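Long-range contact in putative uncharacterized protein PAE0789 (Pyrobaculum aerophilum, PDB 2ZYZ), which serves as the structural subunit of a splicing endonuclease and probably binds nucleic acid: residues F29-I40 with F48-F58. Sequence-based numbering, arbitrary orientation.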
loop_
_atom_site.group_PDB
_atom_site.type_symbol
_atom_site.label_atom_id
_atom_site.label_comp_id
_atom_site.label_asym_id
_atom_site.label_seq_id
_atom_site.Cartn_x
_atom_site.Cartn_y
_atom_site.Cartn_z
ATOM N N PHE C 29 -6.250 14.394 -22.388
ATOM C CA PHE C 29 -5.972 14.930 -23.714
ATOM C C PHE C 29 -5.456 16.357 -23.593
ATOM O O PHE C 29 -4.497 16.704 -24.169
ATOM C CB PHE C 29 -7.203 14.872 -24.612
ATOM C CG PHE C 29 -7.564 13.500 -25.060
ATOM C CD1 PHE C 29 -6.634 12.650 -25.569
ATOM C CD2 PHE C 29 -8.851 13.060 -24.977
ATOM C CE1 PHE C 29 -6.976 11.438 -25.954
ATOM C CE2 PHE C 29 -9.169 11.850 -25.384
ATOM C CZ PHE C 29 -8.233 11.031 -25.861
ATOM N N LYS C 30 -6.106 17.142 -22.775
ATOM C CA LYS C 30 -5.718 18.504 -22.554
ATOM C C LYS C 30 -4.330 18.607 -21.996
ATOM O O LYS C 30 -3.590 19.446 -22.404
ATOM C CB LYS C 30 -6.650 19.225 -21.598
ATOM C CG LYS C 30 -8.015 19.440 -22.056
ATOM C CD LYS C 30 -8.687 20.475 -21.236
ATOM C CE LYS C 30 -10.003 20.876 -21.789
ATOM N NZ LYS C 30 -9.844 21.885 -22.814
ATOM N N ASP C 31 -4.007 17.750 -21.040
ATOM C CA ASP C 31 -2.689 17.732 -20.434
ATOM C C ASP C 31 -1.598 17.340 -21.395
ATOM O O ASP C 31 -0.613 17.957 -21.430
ATOM C CB ASP C 31 -2.637 16.865 -19.167
ATOM C CG ASP C 31 -1.347 17.028 -18.392
ATOM O OD1 ASP C 31 -1.169 18.043 -17.758
ATOM O OD2 ASP C 31 -0.533 16.149 -18.395
ATOM N N LEU C 32 -1.809 16.302 -22.177
ATOM C CA LEU C 32 -0.818 15.889 -23.138
ATOM C C LEU C 32 -0.579 16.959 -24.209
ATOM O O LEU C 32 0.525 17.178 -24.626
ATOM C CB LEU C 32 -1.211 14.575 -23.780
ATOM C CG LEU C 32 -1.130 13.342 -22.908
ATOM C CD1 LEU C 32 -1.755 12.174 -23.586
ATOM C CD2 LEU C 32 0.251 13.024 -22.498
ATOM N N LYS C 33 -1.653 17.564 -24.670
ATOM C CA LYS C 33 -1.542 18.656 -25.606
ATOM C C LYS C 33 -0.694 19.784 -25.058
ATOM O O LYS C 33 0.218 20.195 -25.684
ATOM C CB LYS C 33 -2.894 19.104 -26.145
ATOM C CG LYS C 33 -3.376 18.205 -27.230
ATOM C CD LYS C 33 -4.788 18.508 -27.744
ATOM C CE LYS C 33 -5.562 17.238 -28.054
ATOM N NZ LYS C 33 -7.011 17.407 -27.880
ATOM N N SER C 34 -0.982 20.233 -23.855
ATOM C CA SER C 34 -0.087 21.130 -23.155
ATOM C C SER C 34 1.365 20.731 -23.076
ATOM O O SER C 34 2.225 21.575 -23.032
ATOM C CB SER C 34 -0.623 21.488 -21.777
ATOM O OG SER C 34 -0.419 20.444 -20.867
ATOM N N ARG C 35 1.658 19.449 -23.111
ATOM C CA ARG C 35 3.020 18.998 -22.960
ATOM C C ARG C 35 3.649 18.779 -24.347
ATOM O O ARG C 35 4.709 18.255 -24.467
ATOM C CB ARG C 35 3.088 17.716 -22.099
ATOM C CG ARG C 35 2.838 17.897 -20.613
ATOM C CD ARG C 35 2.551 16.612 -19.952
ATOM N NE ARG C 35 2.277 16.671 -18.531
ATOM C CZ ARG C 35 3.197 16.532 -17.588
ATOM N NH1 ARG C 35 4.448 16.388 -17.923
ATOM N NH2 ARG C 35 2.887 16.566 -16.310
ATOM N N GLY C 36 2.939 19.189 -25.381
ATOM C CA GLY C 36 3.421 19.070 -26.745
ATOM C C GLY C 36 3.296 17.716 -27.401
ATOM O O GLY C 36 4.016 17.376 -28.303
ATOM N N PHE C 37 2.375 16.898 -26.919
ATOM C CA PHE C 37 2.002 15.700 -27.639
ATOM C C PHE C 37 0.976 15.953 -28.728
ATOM O O PHE C 37 0.164 16.800 -28.610
ATOM C CB PHE C 37 1.459 14.625 -26.702
ATOM C CG PHE C 37 2.484 13.980 -25.868
ATOM C CD1 PHE C 37 3.035 14.636 -24.851
ATOM C CD2 PHE C 37 2.875 12.693 -26.103
ATOM C CE1 PHE C 37 3.961 14.033 -24.090
ATOM C CE2 PHE C 37 3.796 12.090 -25.357
ATOM C CZ PHE C 37 4.348 12.768 -24.346
ATOM N N LYS C 38 1.020 15.149 -29.770
ATOM C CA LYS C 38 -0.156 15.004 -30.569
ATOM C C LYS C 38 -0.821 13.692 -30.544
ATOM O O LYS C 38 -0.198 12.679 -30.498
ATOM C CB LYS C 38 -0.004 15.505 -31.983
ATOM C CG LYS C 38 -1.290 16.291 -32.432
ATOM C CD LYS C 38 -2.642 15.773 -31.803
ATOM C CE LYS C 38 -3.504 16.811 -31.207
ATOM N NZ LYS C 38 -2.725 18.007 -30.861
ATOM N N ILE C 39 -2.135 13.726 -30.592
ATOM C CA ILE C 39 -2.871 12.508 -30.534
ATOM C C ILE C 39 -2.941 11.893 -31.900
ATOM O O ILE C 39 -3.346 12.561 -32.831
ATOM C CB ILE C 39 -4.278 12.691 -29.992
ATOM C CG1 ILE C 39 -4.289 13.570 -28.763
ATOM C CG2 ILE C 39 -4.897 11.362 -29.697
ATOM C CD1 ILE C 39 -3.368 13.168 -27.722
ATOM N N ILE C 40 -2.589 10.619 -32.001
ATOM C CA ILE C 40 -2.392 9.940 -33.272
ATOM C C ILE C 40 -3.622 9.140 -33.628
ATOM O O ILE C 40 -4.171 9.315 -34.671
ATOM C CB ILE C 40 -1.154 9.020 -33.284
ATOM C CG1 ILE C 40 0.119 9.793 -32.998
ATOM C CG2 ILE C 40 -1.074 8.222 -34.537
ATOM C CD1 ILE C 40 0.272 10.904 -33.788
ATOM N N PHE C 48 -5.181 4.955 -26.369
ATOM C CA PHE C 48 -4.858 5.785 -27.505
ATOM C C PHE C 48 -3.365 5.850 -27.746
ATOM O O PHE C 48 -2.638 5.486 -26.913
ATOM C CB PHE C 48 -5.431 7.179 -27.417
ATOM C CG PHE C 48 -4.945 7.969 -26.262
ATOM C CD1 PHE C 48 -3.887 8.817 -26.384
ATOM C CD2 PHE C 48 -5.563 7.887 -25.038
ATOM C CE1 PHE C 48 -3.476 9.532 -25.363
ATOM C CE2 PHE C 48 -5.120 8.634 -24.023
ATOM C CZ PHE C 48 -4.049 9.441 -24.194
ATOM N N ILE C 49 -2.969 6.301 -28.925
ATOM C CA ILE C 49 -1.579 6.527 -29.254
ATOM C C ILE C 49 -1.357 8.005 -29.349
ATOM O O ILE C 49 -2.123 8.674 -29.968
ATOM C CB ILE C 49 -1.221 5.899 -30.609
ATOM C CG1 ILE C 49 -1.513 4.423 -30.576
ATOM C CG2 ILE C 49 0.256 6.128 -30.953
ATOM C CD1 ILE C 49 -1.435 3.738 -31.829
ATOM N N ALA C 50 -0.281 8.498 -28.757
ATOM C CA ALA C 50 0.086 9.879 -28.895
ATOM C C ALA C 50 1.578 9.972 -29.055
ATOM O O ALA C 50 2.258 9.073 -28.737
ATOM C CB ALA C 50 -0.341 10.655 -27.770
ATOM N N GLU C 51 2.068 11.098 -29.534
ATOM C CA GLU C 51 3.458 11.232 -29.964
ATOM C C GLU C 51 4.098 12.535 -29.519
ATOM O O GLU C 51 3.526 13.560 -29.671
ATOM C CB GLU C 51 3.562 11.138 -31.464
ATOM C CG GLU C 51 4.894 11.625 -31.988
ATOM C CD GLU C 51 5.263 11.088 -33.358
ATOM O OE1 GLU C 51 6.484 11.055 -33.626
ATOM O OE2 GLU C 51 4.370 10.747 -34.166
ATOM N N LYS C 52 5.279 12.440 -28.938
ATOM C CA LYS C 52 6.131 13.574 -28.755
ATOM C C LYS C 52 7.465 13.248 -29.376
ATOM O O LYS C 52 7.651 13.429 -30.517
ATOM C CB LYS C 52 6.322 13.920 -27.304
ATOM C CG LYS C 52 6.535 15.363 -27.042
ATOM C CD LYS C 52 7.038 15.598 -25.670
ATOM C CE LYS C 52 7.558 16.956 -25.474
ATOM N NZ LYS C 52 7.517 17.306 -24.059
ATOM N N LYS C 53 8.363 12.660 -28.631
ATOM C CA LYS C 53 9.581 12.269 -29.316
ATOM C C LYS C 53 9.352 10.955 -30.032
ATOM O O LYS C 53 9.647 10.834 -31.185
ATOM C CB LYS C 53 10.767 12.204 -28.382
ATOM C CG LYS C 53 11.252 13.552 -27.894
ATOM C CD LYS C 53 11.817 13.501 -26.494
ATOM C CE LYS C 53 11.722 14.831 -25.835
ATOM N NZ LYS C 53 10.446 15.023 -25.116
ATOM N N GLU C 54 8.805 9.988 -29.326
ATOM C CA GLU C 54 8.389 8.747 -29.942
ATOM C C GLU C 54 6.886 8.601 -29.783
ATOM O O GLU C 54 6.284 9.437 -29.208
ATOM C CB GLU C 54 9.159 7.548 -29.415
ATOM C CG GLU C 54 9.312 7.423 -27.940
ATOM C CD GLU C 54 10.178 6.174 -27.467
ATOM O OE1 GLU C 54 10.303 5.143 -28.148
ATOM O OE2 GLU C 54 10.720 6.212 -26.359
ATOM N N ARG C 55 6.303 7.570 -30.350
ATOM C CA ARG C 55 4.924 7.220 -30.060
ATOM C C ARG C 55 4.786 6.322 -28.860
ATOM O O ARG C 55 5.521 5.400 -28.702
ATOM C CB ARG C 55 4.279 6.542 -31.248
ATOM C CG ARG C 55 4.478 7.297 -32.515
ATOM C CD ARG C 55 3.557 6.897 -33.578
ATOM N NE ARG C 55 3.364 7.950 -34.552
ATOM C CZ ARG C 55 2.754 7.737 -35.715
ATOM N NH1 ARG C 55 2.608 8.711 -36.561
ATOM N NH2 ARG C 55 2.262 6.549 -35.998
ATOM N N TYR C 56 3.794 6.618 -28.040
ATOM C CA TYR C 56 3.482 5.814 -26.887
ATOM C C TYR C 56 2.043 5.312 -26.929
ATOM O O TYR C 56 1.220 5.933 -27.470
ATOM C CB TYR C 56 3.638 6.630 -25.616
ATOM C CG TYR C 56 4.960 7.346 -25.358
ATOM C CD1 TYR C 56 5.163 8.591 -25.841
ATOM C CD2 TYR C 56 5.926 6.810 -24.565
ATOM C CE1 TYR C 56 6.265 9.240 -25.627
ATOM C CE2 TYR C 56 7.076 7.485 -24.338
ATOM C CZ TYR C 56 7.222 8.720 -24.872
ATOM O OH TYR C 56 8.323 9.519 -24.689
ATOM N N LEU C 57 1.796 4.199 -26.287
ATOM C CA LEU C 57 0.474 3.737 -26.078
ATOM C C LEU C 57 0.017 4.121 -24.696
ATOM O O LEU C 57 0.601 3.699 -23.751
ATOM C CB LEU C 57 0.400 2.239 -26.267
ATOM C CG LEU C 57 -0.932 1.530 -26.142
ATOM C CD1 LEU C 57 -1.823 1.937 -27.241
ATOM C CD2 LEU C 57 -0.719 0.079 -26.151
ATOM N N PHE C 58 -1.018 4.943 -24.625
ATOM C CA PHE C 58 -1.571 5.428 -23.388
ATOM C C PHE C 58 -2.787 4.618 -22.966
ATOM O O PHE C 58 -3.628 4.307 -23.784
ATOM C CB PHE C 58 -1.946 6.881 -23.475
ATOM C CG PHE C 58 -0.792 7.798 -23.483
ATOM C CD1 PHE C 58 -0.166 8.081 -24.636
ATOM C CD2 PHE C 58 -0.341 8.389 -22.325
ATOM C CE1 PHE C 58 0.903 8.934 -24.634
ATOM C CE2 PHE C 58 0.720 9.217 -22.332
ATOM C CZ PHE C 58 1.336 9.490 -23.488
#
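Lys-38 O receives the amide N of Glu-51 at 2.9 Å, and the Ala-50 CA-H adds a weaker contact to the same oxygen. The return bond from Lys-38 N to Glu-51 O makes this an antiparallel hydrogen-bonded pair; past the non-hydrogen-bonded pair Ile-39 and Ala-50, Ile-40 N donates to Ile-49 O. At the helix end, Lys-52 NZ donates to Arg-35 O over 3.0 Å, nearly along the C=O axis (164°). The extended lysine chain reaches that carbonyl by crossing the Phe-37 ring, its CB standing over the ring centre in a CH-pi contact, while Leu-32 CD2 meets the opposite face toward the rim. CG of Phe-37 lies anti to the carbonyl carbon, which turns the ring between Leu-32 and Lys-52. Tyr-56 CE1 meets Phe-37 CE2 at the ring edge, and Phe-58 turns an edge toward the Phe-37 face in an offset T-shaped pair with planes at 85°. Trimming Phe-37 to an alanine would probably open a gap between Leu-32 and Lys-52 and deprive Tyr-56 and Phe-58 of their aromatic neighbour. Leu-32 CD1 sits over the Phe-58 face, 4.1 Å from its centroid, and meets the Phe-48 edge, 3.6 Å from CE1; Phe-29 CE1 lies over the centre of one Phe-48 face. Ile-40 CG2 rests over the centre of one face of the Arg-55 guanidinium, whose NE bonds Glu-51 OE2 almost straight (173°). Apolar side chains from the chain of another protein pack on Leu-32, Phe-37 and Phe-58. Gly-36, with positive phi, closes helix 23-34 in a Schellman motif leading into the outermost strand, within this chain, of the beta hairpin 38-44 and 47-51.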